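Local coordinates for MstE (PDB 6SBF), which is a monodomain class II (type II) terpene cyclase that assembles complex isoprenoid scaffolds, probably as a step in making merosterols, at residues Y210-H215 / S307-R312; G263-T268 / I350-T355; R328-I333 / E340-F345. The protein carries 1 engineered substitution. All blocks are in the same frame, centred on the assembly; numbering follows the deposited sequence. Where two conformers were deposited one is given.

Contact 1: Y210-H215 / S307-R312; sequences YWWSDH and SSAYLR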
loop_
_atom_site.group_PDB
_atom_site.type_symbol
_atom_site.label_atom_id
_atom_site.label_comp_id
_atom_site.label_asym_id
_atom_site.label_seq_id
_atom_site.Cartn_x
_atom_site.Cartn_y
_atom_site.Cartn_z
ATOM N N TYR A 210 -1.223 9.987 -5.036
ATOM C CA TYR A 210 -2.184 10.249 -6.096
ATOM C C TYR A 210 -3.486 9.503 -5.803
ATOM O O TYR A 210 -4.566 10.164 -5.626
ATOM C CB TYR A 210 -1.596 9.877 -7.461
ATOM C CG TYR A 210 -2.499 10.306 -8.594
ATOM C CD1 TYR A 210 -2.454 11.609 -9.064
ATOM C CD2 TYR A 210 -3.418 9.436 -9.160
ATOM C CE1 TYR A 210 -3.294 12.013 -10.088
ATOM C CE2 TYR A 210 -4.271 9.837 -10.179
ATOM C CZ TYR A 210 -4.211 11.138 -10.625
ATOM O OH TYR A 210 -5.077 11.542 -11.602
ATOM N N TRP A 211 -3.415 8.180 -5.674
ATOM C CA TRP A 211 -4.640 7.345 -5.566
ATOM C C TRP A 211 -5.169 7.205 -4.143
ATOM O O TRP A 211 -6.219 6.627 -3.944
ATOM C CB TRP A 211 -4.334 5.964 -6.115
ATOM C CG TRP A 211 -3.945 5.913 -7.550
ATOM C CD1 TRP A 211 -2.691 5.697 -8.047
ATOM C CD2 TRP A 211 -4.801 6.075 -8.691
ATOM N NE1 TRP A 211 -2.696 5.725 -9.412
ATOM C CE2 TRP A 211 -3.995 5.967 -9.835
ATOM C CE3 TRP A 211 -6.162 6.355 -8.876
ATOM C CZ2 TRP A 211 -4.496 6.087 -11.120
ATOM C CZ3 TRP A 211 -6.653 6.470 -10.152
ATOM C CH2 TRP A 211 -5.845 6.350 -11.276
ATOM N N TRP A 212 -4.445 7.632 -3.143
ATOM C CA TRP A 212 -4.802 7.399 -1.744
ATOM C C TRP A 212 -5.102 8.681 -1.029
ATOM O O TRP A 212 -4.363 9.667 -1.174
ATOM C CB TRP A 212 -3.649 6.691 -1.017
ATOM C CG TRP A 212 -3.314 5.360 -1.619
ATOM C CD1 TRP A 212 -2.395 5.155 -2.588
ATOM C CD2 TRP A 212 -4.061 4.130 -1.498
ATOM N NE1 TRP A 212 -2.426 3.880 -3.019
ATOM C CE2 TRP A 212 -3.451 3.226 -2.364
ATOM C CE3 TRP A 212 -5.150 3.730 -0.739
ATOM C CZ2 TRP A 212 -3.887 1.911 -2.465
ATOM C CZ3 TRP A 212 -5.634 2.458 -0.886
ATOM C CH2 TRP A 212 -4.960 1.537 -1.696
ATOM N N SER A 213 -6.089 8.619 -0.161
ATOM C CA SER A 213 -6.442 9.750 0.709
ATOM C C SER A 213 -5.376 9.924 1.791
ATOM O O SER A 213 -5.116 11.052 2.243
ATOM C CB SER A 213 -7.802 9.428 1.371
ATOM O OG SER A 213 -8.897 9.340 0.483
ATOM N N ASP A 214 -4.839 8.801 2.293
ATOM C CA ASP A 214 -4.044 8.845 3.536
ATOM C C ASP A 214 -2.566 8.998 3.181
ATOM O O ASP A 214 -1.905 8.008 2.695
ATOM C CB ASP A 214 -4.295 7.590 4.348
ATOM C CG ASP A 214 -5.734 7.483 4.817
ATOM O OD1 ASP A 214 -6.203 8.444 5.458
ATOM O OD2 ASP A 214 -6.395 6.460 4.557
ATOM N N HIS A 215 -1.956 10.146 3.471
ATOM C CA HIS A 215 -0.568 10.454 3.118
ATOM C C HIS A 215 0.420 9.547 3.866
ATOM O O HIS A 215 1.578 9.470 3.427
ATOM C CB HIS A 215 -0.235 11.901 3.477
ATOM C CG HIS A 215 -1.099 12.928 2.849
ATOM N ND1 HIS A 215 -1.624 12.774 1.576
ATOM C CD2 HIS A 215 -1.475 14.157 3.310
ATOM C CE1 HIS A 215 -2.340 13.874 1.290
ATOM N NE2 HIS A 215 -2.276 14.710 2.342
ATOM N N SER A 307 -12.481 -1.838 7.680
ATOM C CA SER A 307 -12.034 -1.280 6.397
ATOM C C SER A 307 -11.797 0.211 6.510
ATOM O O SER A 307 -12.707 0.955 6.969
ATOM C CB SER A 307 -13.007 -1.534 5.364
ATOM O OG SER A 307 -13.227 -2.929 5.256
ATOM N N SER A 308 -10.639 0.642 6.041
ATOM C CA SER A 308 -10.318 2.078 5.963
ATOM C C SER A 308 -9.326 2.371 4.868
ATOM O O SER A 308 -8.709 3.436 4.883
ATOM C CB SER A 308 -9.920 2.649 7.331
ATOM O OG SER A 308 -8.781 1.957 7.847
ATOM N N ALA A 309 -9.115 1.460 3.920
ATOM C CA ALA A 309 -8.193 1.674 2.810
ATOM C C ALA A 309 -8.904 2.432 1.703
ATOM O O ALA A 309 -9.483 1.858 0.827
ATOM C CB ALA A 309 -7.614 0.378 2.334
ATOM N N TYR A 310 -8.852 3.770 1.822
ATOM C CA TYR A 310 -9.622 4.673 0.951
ATOM C C TYR A 310 -8.863 4.993 -0.304
ATOM O O TYR A 310 -7.812 5.679 -0.242
ATOM C CB TYR A 310 -10.113 5.910 1.686
ATOM C CG TYR A 310 -11.139 5.628 2.749
ATOM C CD1 TYR A 310 -12.346 5.035 2.445
ATOM C CD2 TYR A 310 -10.930 5.920 4.070
ATOM C CE1 TYR A 310 -13.280 4.751 3.432
ATOM C CE2 TYR A 310 -11.842 5.661 5.066
ATOM C CZ TYR A 310 -13.052 5.075 4.756
ATOM O OH TYR A 310 -13.928 4.806 5.753
ATOM N N LEU A 311 -9.381 4.498 -1.421
ATOM C CA LEU A 311 -8.824 4.605 -2.774
ATOM C C LEU A 311 -9.668 5.662 -3.509
ATOM O O LEU A 311 -10.914 5.486 -3.655
ATOM C CB LEU A 311 -8.908 3.250 -3.456
ATOM C CG LEU A 311 -8.359 3.153 -4.863
ATOM C CD1 LEU A 311 -6.865 3.307 -4.849
ATOM C CD2 LEU A 311 -8.773 1.811 -5.461
ATOM N N ARG A 312 -9.033 6.676 -4.005
ATOM C CA ARG A 312 -9.754 7.722 -4.703
ATOM C C ARG A 312 -9.588 7.581 -6.190
ATOM O O ARG A 312 -8.564 7.075 -6.682
ATOM C CB ARG A 312 -9.437 8.995 -4.006
ATOM C CG ARG A 312 -8.105 9.469 -4.376
ATOM C CD ARG A 312 -7.876 10.546 -3.289
ATOM N NE ARG A 312 -6.569 11.037 -3.484
ATOM C CZ ARG A 312 -5.842 12.002 -2.790
ATOM N NH1 ARG A 312 -4.645 12.246 -3.257
ATOM N NH2 ARG A 312 -6.248 12.666 -1.737
HETATM O O HOH W 1 -8.999 12.064 -0.563
HETATM O O HOH W 2 -8.213 5.731 6.265
HETATM O O HOH W 3 -5.964 6.107 1.884
#

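Contact 2: G263-T268 / I350-T355; sequences GSTFAT and IFTTAT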
loop_
_atom_site.group_PDB
_atom_site.type_symbol
_atom_site.label_atom_id
_atom_site.label_comp_id
_atom_site.label_asym_id
_atom_site.label_seq_id
_atom_site.Cartn_x
_atom_site.Cartn_y
_atom_site.Cartn_z
ATOM N N GLY A 263 -9.859 7.742 14.641
ATOM C CA GLY A 263 -8.723 6.915 14.209
ATOM C C GLY A 263 -9.028 6.025 13.006
ATOM O O GLY A 263 -10.015 5.272 12.986
ATOM N N SER A 264 -8.136 6.090 12.022
ATOM C CA SER A 264 -8.133 5.240 10.827
ATOM C C SER A 264 -7.184 4.042 11.054
ATOM O O SER A 264 -5.977 4.270 11.310
ATOM C CB SER A 264 -7.673 5.994 9.639
ATOM O OG SER A 264 -7.254 5.115 8.621
ATOM N N THR A 265 -7.672 2.827 10.960
ATOM C CA THR A 265 -6.816 1.652 11.102
ATOM C C THR A 265 -5.749 1.626 10.024
ATOM O O THR A 265 -4.564 1.331 10.345
ATOM C CB THR A 265 -7.645 0.377 11.157
ATOM O OG1 THR A 265 -8.538 0.366 10.064
ATOM C CG2 THR A 265 -8.408 0.247 12.464
ATOM N N PHE A 266 -6.076 1.940 8.794
ATOM C CA PHE A 266 -5.125 1.944 7.666
ATOM C C PHE A 266 -4.056 2.991 7.851
ATOM O O PHE A 266 -2.843 2.707 7.686
ATOM C CB PHE A 266 -5.881 2.085 6.343
ATOM C CG PHE A 266 -5.076 2.039 5.080
ATOM C CD1 PHE A 266 -4.584 0.825 4.609
ATOM C CD2 PHE A 266 -4.872 3.162 4.308
ATOM C CE1 PHE A 266 -3.905 0.781 3.399
ATOM C CE2 PHE A 266 -4.255 3.139 3.094
ATOM C CZ PHE A 266 -3.765 1.923 2.638
ATOM N N ALA A 267 -4.445 4.227 8.139
ATOM C CA ALA A 267 -3.477 5.322 8.248
ATOM C C ALA A 267 -2.604 5.033 9.479
ATOM O O ALA A 267 -1.420 5.386 9.457
ATOM C CB ALA A 267 -4.175 6.668 8.329
ATOM N N THR A 268 -3.168 4.526 10.556
ATOM C CA THR A 268 -2.399 4.253 11.789
ATOM C C THR A 268 -1.351 3.148 11.530
ATOM O O THR A 268 -0.211 3.292 11.984
ATOM C CB THR A 268 -3.302 3.897 12.968
ATOM O OG1 THR A 268 -4.197 4.995 13.180
ATOM C CG2 THR A 268 -2.552 3.620 14.226
ATOM N N ILE A 350 -9.845 -7.027 3.634
ATOM C CA ILE A 350 -8.623 -7.837 3.456
ATOM C C ILE A 350 -7.418 -6.891 3.300
ATOM O O ILE A 350 -6.375 -7.096 3.955
ATOM C CB ILE A 350 -8.825 -8.745 2.247
ATOM C CG1 ILE A 350 -9.815 -9.866 2.608
ATOM C CG2 ILE A 350 -7.485 -9.310 1.766
ATOM C CD1 ILE A 350 -10.272 -10.682 1.381
ATOM N N PHE A 351 -7.575 -5.830 2.513
ATOM C CA PHE A 351 -6.468 -4.888 2.258
ATOM C C PHE A 351 -6.086 -4.241 3.589
ATOM O O PHE A 351 -4.869 -4.162 3.918
ATOM C CB PHE A 351 -6.901 -3.886 1.191
ATOM C CG PHE A 351 -5.772 -3.206 0.452
ATOM C CD1 PHE A 351 -5.170 -2.048 0.932
ATOM C CD2 PHE A 351 -5.277 -3.776 -0.706
ATOM C CE1 PHE A 351 -4.195 -1.438 0.164
ATOM C CE2 PHE A 351 -4.298 -3.172 -1.454
ATOM C CZ PHE A 351 -3.771 -1.969 -1.033
ATOM N N THR A 352 -7.042 -3.743 4.366
ATOM C CA THR A 352 -6.749 -3.116 5.664
ATOM C C THR A 352 -6.109 -4.126 6.614
ATOM O O THR A 352 -5.126 -3.797 7.261
ATOM C CB THR A 352 -8.027 -2.480 6.263
ATOM O OG1 THR A 352 -8.542 -1.439 5.421
ATOM C CG2 THR A 352 -7.737 -1.867 7.615
ATOM N N THR A 353 -6.729 -5.279 6.756
ATOM C CA THR A 353 -6.225 -6.263 7.727
ATOM C C THR A 353 -4.776 -6.670 7.407
ATOM O O THR A 353 -3.981 -6.782 8.336
ATOM C CB THR A 353 -7.184 -7.461 7.755
ATOM O OG1 THR A 353 -8.455 -7.017 8.259
ATOM C CG2 THR A 353 -6.695 -8.529 8.709
ATOM N N ALA A 354 -4.482 -6.892 6.145
ATOM C CA ALA A 354 -3.101 -7.255 5.785
ATOM C C ALA A 354 -2.134 -6.140 6.169
ATOM O O ALA A 354 -1.014 -6.417 6.606
ATOM C CB ALA A 354 -3.050 -7.582 4.317
ATOM N N THR A 355 -2.542 -4.899 5.934
ATOM C CA THR A 355 -1.692 -3.760 6.287
ATOM C C THR A 355 -1.430 -3.743 7.781
ATOM O O THR A 355 -0.260 -3.537 8.229
ATOM C CB THR A 355 -2.370 -2.469 5.833
ATOM O OG1 THR A 355 -2.748 -2.484 4.453
ATOM C CG2 THR A 355 -1.447 -1.298 6.054
#

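Contact 3: R328-I333 / E340-F345; sequences RYYDEI and EGSIIF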
loop_
_atom_site.group_PDB
_atom_site.type_symbol
_atom_site.label_atom_id
_atom_site.label_comp_id
_atom_site.label_asym_id
_atom_site.label_seq_id
_atom_site.Cartn_x
_atom_site.Cartn_y
_atom_site.Cartn_z
ATOM N N ARG A 328 -16.296 12.577 -2.574
ATOM C CA ARG A 328 -17.423 11.936 -1.899
ATOM C C ARG A 328 -17.151 10.426 -1.826
ATOM O O ARG A 328 -16.451 9.923 -2.686
ATOM C CB ARG A 328 -18.703 12.144 -2.702
ATOM C CG ARG A 328 -19.153 13.602 -2.776
ATOM C CD ARG A 328 -20.480 13.732 -3.480
ATOM N NE ARG A 328 -20.374 13.328 -4.878
ATOM C CZ ARG A 328 -21.436 13.170 -5.654
ATOM N NH1 ARG A 328 -21.310 12.787 -6.913
ATOM N NH2 ARG A 328 -22.626 13.416 -5.146
ATOM N N TYR A 329 -17.749 9.770 -0.865
ATOM C CA TYR A 329 -17.610 8.314 -0.682
ATOM C C TYR A 329 -18.651 7.660 -1.588
ATOM O O TYR A 329 -19.834 7.961 -1.448
ATOM C CB TYR A 329 -17.709 7.934 0.798
ATOM C CG TYR A 329 -16.500 8.474 1.527
ATOM C CD1 TYR A 329 -16.482 9.776 1.992
ATOM C CD2 TYR A 329 -15.360 7.691 1.652
ATOM C CE1 TYR A 329 -15.342 10.290 2.587
ATOM C CE2 TYR A 329 -14.210 8.188 2.233
ATOM C CZ TYR A 329 -14.217 9.488 2.691
ATOM O OH TYR A 329 -13.101 10.044 3.254
ATOM N N TYR A 330 -18.229 6.882 -2.567
ATOM C CA TYR A 330 -19.085 6.305 -3.636
ATOM C C TYR A 330 -20.305 5.622 -3.017
ATOM O O TYR A 330 -21.448 5.852 -3.463
ATOM C CB TYR A 330 -18.317 5.301 -4.495
ATOM C CG TYR A 330 -19.139 4.778 -5.644
ATOM C CD1 TYR A 330 -19.229 5.505 -6.814
ATOM C CD2 TYR A 330 -19.734 3.528 -5.596
ATOM C CE1 TYR A 330 -19.957 5.060 -7.902
ATOM C CE2 TYR A 330 -20.467 3.059 -6.672
ATOM C CZ TYR A 330 -20.573 3.824 -7.825
ATOM O OH TYR A 330 -21.268 3.321 -8.874
ATOM N N ASP A 331 -20.094 4.862 -1.949
ATOM C CA ASP A 331 -21.191 4.064 -1.367
ATOM C C ASP A 331 -22.215 4.958 -0.659
ATOM O O ASP A 331 -23.319 4.510 -0.407
ATOM C CB ASP A 331 -20.642 3.023 -0.412
ATOM C CG ASP A 331 -20.062 1.847 -1.178
ATOM O OD1 ASP A 331 -20.654 1.464 -2.220
ATOM O OD2 ASP A 331 -18.997 1.372 -0.765
ATOM N N GLU A 332 -21.923 6.216 -0.424
ATOM C CA GLU A 332 -22.816 7.165 0.284
ATOM C C GLU A 332 -23.606 8.051 -0.684
ATOM O O GLU A 332 -24.433 8.851 -0.195
ATOM C CB GLU A 332 -21.963 8.053 1.182
ATOM C CG GLU A 332 -21.284 7.270 2.265
ATOM C CD GLU A 332 -20.432 8.044 3.223
ATOM O OE1 GLU A 332 -19.806 7.374 4.022
ATOM O OE2 GLU A 332 -20.378 9.307 3.141
ATOM N N ILE A 333 -23.234 8.063 -1.967
ATOM C CA ILE A 333 -23.873 8.970 -2.968
ATOM C C ILE A 333 -25.284 8.458 -3.234
ATOM O O ILE A 333 -25.433 7.248 -3.537
ATOM C CB ILE A 333 -23.079 9.059 -4.279
ATOM C CG1 ILE A 333 -21.659 9.571 -4.034
ATOM C CG2 ILE A 333 -23.845 9.923 -5.287
ATOM C CD1 ILE A 333 -20.722 9.346 -5.210
ATOM N N GLU A 340 -15.600 8.975 -10.917
ATOM C CA GLU A 340 -14.686 10.124 -10.922
ATOM C C GLU A 340 -15.127 11.074 -9.820
ATOM O O GLU A 340 -16.318 11.409 -9.729
ATOM C CB GLU A 340 -14.615 10.834 -12.261
ATOM C CG GLU A 340 -14.132 9.942 -13.383
ATOM C CD GLU A 340 -15.188 9.050 -14.023
ATOM O OE1 GLU A 340 -14.774 8.230 -14.828
ATOM O OE2 GLU A 340 -16.394 9.125 -13.677
ATOM N N GLY A 341 -14.157 11.473 -9.011
ATOM C CA GLY A 341 -14.370 12.339 -7.860
ATOM C C GLY A 341 -14.908 11.617 -6.668
ATOM O O GLY A 341 -15.269 12.286 -5.696
ATOM N N SER A 342 -14.857 10.292 -6.673
ATOM C CA SER A 342 -15.334 9.493 -5.524
ATOM C C SER A 342 -14.227 8.615 -4.936
ATOM O O SER A 342 -13.163 8.478 -5.566
ATOM C CB SER A 342 -16.529 8.677 -5.918
ATOM O OG SER A 342 -16.109 7.459 -6.508
ATOM N N ILE A 343 -14.532 8.141 -3.748
ATOM C CA ILE A 343 -13.648 7.289 -2.961
ATOM C C ILE A 343 -14.353 5.961 -2.763
ATOM O O ILE A 343 -15.511 5.920 -2.319
ATOM C CB ILE A 343 -13.301 7.983 -1.641
ATOM C CG1 ILE A 343 -12.584 9.292 -1.869
ATOM C CG2 ILE A 343 -12.506 7.079 -0.729
ATOM C CD1 ILE A 343 -12.339 10.096 -0.592
ATOM N N ILE A 344 -13.610 4.891 -2.992
ATOM C CA ILE A 344 -14.039 3.520 -2.642
ATOM C C ILE A 344 -13.168 2.951 -1.529
ATOM O O ILE A 344 -12.130 3.507 -1.212
ATOM C CB ILE A 344 -14.086 2.663 -3.915
ATOM C CG1 ILE A 344 -12.710 2.386 -4.506
ATOM C CG2 ILE A 344 -15.050 3.272 -4.930
ATOM C CD1 ILE A 344 -12.759 1.239 -5.452
ATOM N N PHE A 345 -13.607 1.839 -0.984
ATOM C CA PHE A 345 -12.835 1.184 0.087
ATOM C C PHE A 345 -12.825 -0.332 -0.122
ATOM O O PHE A 345 -13.472 -0.884 -1.013
ATOM C CB PHE A 345 -13.366 1.587 1.472
ATOM C CG PHE A 345 -14.754 1.105 1.776
ATOM C CD1 PHE A 345 -15.009 -0.035 2.465
ATOM C CD2 PHE A 345 -15.840 1.940 1.484
ATOM C CE1 PHE A 345 -16.288 -0.452 2.758
ATOM C CE2 PHE A 345 -17.128 1.523 1.778
ATOM C CZ PHE A 345 -17.332 0.345 2.443
HETATM O O HOH W 4 -16.559 1.430 -1.841
HETATM O O HOH W 5 -17.361 4.111 -1.052
#

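Contact 1: Y210-H215 / S307-R312
Arg312 and Tyr210 carry the polar half of this contact. The arginine chain runs extended from CG to NE and lays its guanidinium side-on against one carbonyl: Arg312 NE donates to Tyr210 O at 3.1 Å and Arg312 NH1 to the same oxygen at 3.2 Å. Both nitrogens come from one face of that carbonyl group, well above its plane, while the oxygen lies in the guanidinium plane. Trp212 O sits over the centre of the guanidinium, 3.2 Å from Arg312 CZ, so a second carbonyl dipole would be expected to favour the cationic group. Arg312 NH1 has a further partner in Asn322.

Among backbone bonds, Arg312 N to Trp211 O is short, at 2.8 Å, whereas Ser213 N to Tyr310 O is weak; together they flank a lone bridge between loop and strand, Trp212 with Leu311. Waters link Ser213 OG to Arg312 NH2, Asp214 OD2 to Ser308 O, and Asp214 to Tyr310 O.

The apolar part is a CH-pi contact. Leu311 has CG anti to the backbone N, and chi2 of 68° then brings CD1 over the six-membered ring of Trp212, 4.0 Å from the centroid.

The loop leading into helix 215-229 is thereby fastened to strand 311-313, which follows an inverse gamma turn centred on Ala309 and pairs with strand 342-344, while helix 177-183 packs on both tryptophans through Cys178.

Contact 2: G263-T268 / I350-T355
The side chains of Thr265 and Thr352 cross at about a right angle, each in the first turn of its helix. Just before this point, Ser264 occupies the N-cap of helix 265-275, its OG accepting from Ala267 N at 3.0 Å. Thr265 then turns OG1 between its backbone N and carbonyl carbon (chi1 51°). There Thr265 OG1 lies 3.4 Å from Thr352 CG2, a methyl. The hydroxyl's polar needs are met elsewhere, by Ser308 and Val306 O, while Thr352 OG1 bonds to Asp346; what passes between the two threonines is therefore a methyl-to-oxygen contact.

Phe266 supplies most of the remaining contact. Its CG stands anti to the backbone N (chi1 -177°). Phe266 CE1 lies 3.9 Å from Phe351 CE1, arriving at the edge of the Phe351 ring, near its plane. On the Phe266 side, Thr355 OG1 lies at the ring edge, 3.6 Å from Phe266 CE1. Thr355 CG2 comes near Phe266 CD1 as well, at 4.1 Å. Thr355 OG1 is held by its own helix, donating to Phe351 O at 2.8 Å, and has Tyr64 as a second partner. An alanine here would probably leave the edge of Phe266 less supported and Tyr64 OH without this mate.

Further along, Thr268 OG1 bonds back to Ser264 O. The pair thus joins the N-terminal turns of helices 265-275 and 350-363, with helix 59-69 packing on both through Tyr64 and Val65, and helix 18-37 covering Ile350 and Thr353.

Contact 3: R328-I333 / E340-F345
Arg328 and Tyr329 run parallel to Ser342 and Ile343, laced by three backbone bonds: Arg328 N to Gly341 O, Ile343 N to Arg328 O at 2.8 Å, and Tyr330 N to Ile343 O at 2.9 Å. The CA of Ser342 adds a C-H...O contact to Arg328 O.

On one face of the sheet, Tyr329 and Ile343 lie side by side and point the same way. Ile343 uses both branches: Ile343 CG2 approaches Tyr329 CE2 at 3.6 Å, while CD1 sits over the face of the phenol ring, 4.2 Å from its centroid, a CH-pi contact. Outside this pair, the Tyr329 ring makes an edge-to-face stack with Tyr310 and a cation-pi contact with Lys259.

Past the strand the chain turns into a short 3-10 segment. Tyr330 CB rests against Ile344 CG2, 3.9 Å away. With CG anti to the backbone N (chi1 -176°), the Tyr330 side chain leads away from segment 340-345, and its ring stacks with Phe339. At the next residue, the side chains of Asp331 and Phe345 cross at about a right angle, carboxylate and ring planes 81° apart, and Asp331 OD2 lies 3.2 Å from Phe345 CE2. That oxygen also takes a water's hydrogen, and the same water accepts from Phe345 N, so Asp331 is tied to the start of the following loop.

Since 342-344 lies between 328-329 and the antiparallel strand 311-313, the result is a small mixed three-stranded sheet of order 1-3-2, a minor strand element in the otherwise mainly helical alpha6-alpha6 barrel of this cyclase.

Overall arrangement
The three contacts form a chain with contact 1 in the middle, its centre about 10 Å from that of contact 2 and about 11 Å from that of contact 3. Toward contact 2, Ser308 OG reaches Thr265 OG1 at 2.7 Å and Phe266 N at 2.9 Å, both probable hydrogen bonds, and Trp212 packs on Phe351. Toward contact 3, Leu311 O receives Ile344 N in the shared sheet, while Tyr310 CB packs on Ile343 CG2 at 3.6 Å. Contacts 2 and 3 do not touch, their nearest atoms being about 7 Å apart. Helix ends are thus joined to the peripheral sheet through segment 307-312; the enzyme is in its apo form, so no substrate marks the pocket here.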